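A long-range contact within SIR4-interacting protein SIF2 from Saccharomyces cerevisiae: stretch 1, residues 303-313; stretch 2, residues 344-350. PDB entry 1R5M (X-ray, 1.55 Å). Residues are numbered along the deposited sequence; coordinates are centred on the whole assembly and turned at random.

Stretch 1 303-313: VISCSMDGSVR
Stretch 2 (344-350) KYAVAFM

Stretch 1 is a β-hairpin: strand 303-307, a type I turn from Ser307 to Gly310, and a returning strand from 311. Ser305 N to Arg313 O (2.9 Å) and Arg313 N to Ser305 O (2.8 Å) pair the arms; Gly310 N to Ser307 O (3.0 Å) closes the turn, where Gly310 takes phi/psi 79/10, a positive phi that suits glycine. Stretch 2 is an extended strand, 344-349, running nearly parallel to strand 303-307 (6°) with axes 9.1 Å apart. No clear backbone hydrogen bond crosses that gap, so side chains fill it. The CA register sets Ile304 against Tyr345 (8.4 Å), Cys306 against Val347 (7.7 Å) and Gly310 against Phe349 (7.6 Å).

Strand alternation selects the packing set: Ile304, Cys306 and Val312 point toward stretch 2, and Tyr345 and Val347 point back. Tyr345, chi1 t (-165°) and chi2 65°, lays its ring among all three. Ile304, t at chi1 and chi2, places CG2 over one ring face, 3.9 Å from the Tyr345 centroid and 24° off the normal, a CH-pi contact. Cys306, chi1 p (55°), brings SG to the ring edge, 3.5 Å from Tyr345 OH and 4.2 Å from Val347 CG1. Val312, chi1 t (177°), spans two partners: its CG1 lies 3.9 Å from Tyr345 CD2, its CG2 3.9 Å from Val347 CG1. Val347 is m (-64°). Phe349 starts sideways, but chi1 m (-70°) and chi2 88° bring its ring edge to the turn, CE2 3.9 Å from Gly310 O.

Away from this apolar layer, polar side chains brace the hairpin. Asp309, chi1 p (65°), accepts at OD1 from Ser311 N (2.8 Å) and from Ser311 OG (2.7 Å), the serine being p (72°). Arg313 NE donates to Ser311 OG (3.0 Å).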

# COMPACT_ATOMS: atom_id res chain seq x y z
N VAL A 303 -5.85 10.07 11.21
CA VAL A 303 -4.92 9.39 10.32
C VAL A 303 -3.94 8.66 11.23
O VAL A 303 -3.74 9.04 12.38
CB VAL A 303 -4.15 10.36 9.39
CG1 VAL A 303 -5.10 10.98 8.38
CG2 VAL A 303 -3.44 11.44 10.19
N ILE A 304 -3.37 7.58 10.72
CA ILE A 304 -2.43 6.79 11.49
C ILE A 304 -1.19 6.56 10.65
O ILE A 304 -1.27 6.42 9.43
CB ILE A 304 -3.08 5.45 11.93
CG1 ILE A 304 -2.16 4.71 12.91
CG2 ILE A 304 -3.39 4.58 10.72
CD1 ILE A 304 -2.86 3.56 13.63
N SER A 305 -0.03 6.55 11.30
CA SER A 305 1.22 6.36 10.60
C SER A 305 2.18 5.48 11.39
O SER A 305 2.04 5.33 12.60
CB SER A 305 1.89 7.72 10.36
OG SER A 305 2.06 8.43 11.58
N CYS A 306 3.13 4.88 10.69
CA CYS A 306 4.16 4.09 11.36
C CYS A 306 5.48 4.47 10.71
O CYS A 306 5.53 4.92 9.55
CB CYS A 306 3.87 2.58 11.29
SG CYS A 306 3.62 1.87 9.68
N SER A 307 6.57 4.28 11.44
CA SER A 307 7.86 4.74 10.97
C SER A 307 9.04 3.85 11.29
O SER A 307 8.94 2.89 12.05
CB SER A 307 8.07 6.14 11.56
OG SER A 307 9.43 6.56 11.55
N MET A 308 10.17 4.19 10.69
CA MET A 308 11.40 3.47 10.93
C MET A 308 11.84 3.72 12.37
O MET A 308 12.73 3.05 12.88
CB MET A 308 12.49 3.92 9.96
CG MET A 308 12.32 3.38 8.55
SD MET A 308 12.54 1.59 8.45
CE MET A 308 14.33 1.45 8.41
N ASP A 309 11.20 4.69 13.04
CA ASP A 309 11.53 4.98 14.43
C ASP A 309 10.86 3.98 15.37
O ASP A 309 10.98 4.10 16.60
CB ASP A 309 11.15 6.42 14.82
CG ASP A 309 9.65 6.69 14.77
OD1 ASP A 309 8.84 5.74 14.75
OD2 ASP A 309 9.27 7.89 14.79
N GLY A 310 10.17 3.00 14.80
CA GLY A 310 9.52 1.97 15.59
C GLY A 310 8.20 2.33 16.26
O GLY A 310 7.69 1.56 17.08
N SER A 311 7.63 3.48 15.91
CA SER A 311 6.37 3.89 16.52
C SER A 311 5.18 3.93 15.57
O SER A 311 5.33 4.06 14.35
CB SER A 311 6.52 5.27 17.16
OG SER A 311 6.62 6.30 16.18
N VAL A 312 4.00 3.80 16.17
CA VAL A 312 2.73 3.87 15.46
C VAL A 312 2.05 5.06 16.12
O VAL A 312 1.94 5.11 17.35
CB VAL A 312 1.88 2.61 15.68
CG1 VAL A 312 0.54 2.75 14.98
CG2 VAL A 312 2.62 1.38 15.15
N ARG A 313 1.62 6.02 15.32
CA ARG A 313 0.98 7.21 15.86
C ARG A 313 -0.37 7.50 15.24
O ARG A 313 -0.52 7.48 14.02
CB ARG A 313 1.91 8.42 15.69
CG ARG A 313 3.24 8.24 16.42
CD ARG A 313 4.22 9.37 16.14
NE ARG A 313 5.54 9.05 16.70
CZ ARG A 313 6.09 9.67 17.73
NH1 ARG A 313 5.44 10.65 18.34
NH2 ARG A 313 7.28 9.29 18.17
N LYS A 344 -8.60 -1.79 12.93
CA LYS A 344 -7.36 -2.47 13.27
C LYS A 344 -6.22 -2.02 12.38
O LYS A 344 -6.42 -1.76 11.19
CB LYS A 344 -7.54 -3.99 13.12
CG LYS A 344 -8.66 -4.59 13.97
CD LYS A 344 -8.26 -4.67 15.44
CE LYS A 344 -9.36 -5.29 16.28
NZ LYS A 344 -10.58 -4.44 16.33
N TYR A 345 -5.02 -1.93 12.95
CA TYR A 345 -3.85 -1.51 12.19
C TYR A 345 -2.75 -2.54 12.42
O TYR A 345 -2.33 -2.76 13.56
CB TYR A 345 -3.37 -0.12 12.64
CG TYR A 345 -2.41 0.53 11.67
CD1 TYR A 345 -2.82 0.90 10.39
CD2 TYR A 345 -1.09 0.79 12.04
CE1 TYR A 345 -1.94 1.51 9.49
CE2 TYR A 345 -0.19 1.39 11.15
CZ TYR A 345 -0.63 1.75 9.88
OH TYR A 345 0.24 2.36 9.00
N ALA A 346 -2.29 -3.17 11.35
CA ALA A 346 -1.25 -4.19 11.44
C ALA A 346 0.08 -3.66 10.95
O ALA A 346 0.16 -3.03 9.90
CB ALA A 346 -1.65 -5.41 10.61
N VAL A 347 1.13 -3.91 11.73
CA VAL A 347 2.47 -3.45 11.37
C VAL A 347 3.48 -4.58 11.42
O VAL A 347 3.36 -5.50 12.23
CB VAL A 347 2.95 -2.32 12.30
CG1 VAL A 347 2.06 -1.10 12.14
CG2 VAL A 347 2.96 -2.80 13.74
N ALA A 348 4.47 -4.52 10.54
CA ALA A 348 5.52 -5.53 10.50
C ALA A 348 6.82 -4.90 10.99
O ALA A 348 7.32 -3.96 10.38
CB ALA A 348 5.69 -6.06 9.08
N PHE A 349 7.34 -5.42 12.09
CA PHE A 349 8.59 -4.92 12.64
C PHE A 349 9.78 -5.60 11.98
O PHE A 349 9.66 -6.70 11.45
CB PHE A 349 8.64 -5.13 14.15
CG PHE A 349 7.70 -4.26 14.93
CD1 PHE A 349 6.39 -4.67 15.17
CD2 PHE A 349 8.12 -3.02 15.40
CE1 PHE A 349 5.51 -3.85 15.89
CE2 PHE A 349 7.25 -2.19 16.11
CZ PHE A 349 5.94 -2.61 16.36
N MET A 350 10.92 -4.93 12.04
CA MET A 350 12.15 -5.43 11.45
C MET A 350 12.58 -6.77 12.05
O MET A 350 13.33 -7.52 11.42
CB MET A 350 13.26 -4.40 11.63
CG MET A 350 14.58 -4.76 10.99
SD MET A 350 15.72 -3.37 11.03
CE MET A 350 17.10 -4.05 10.10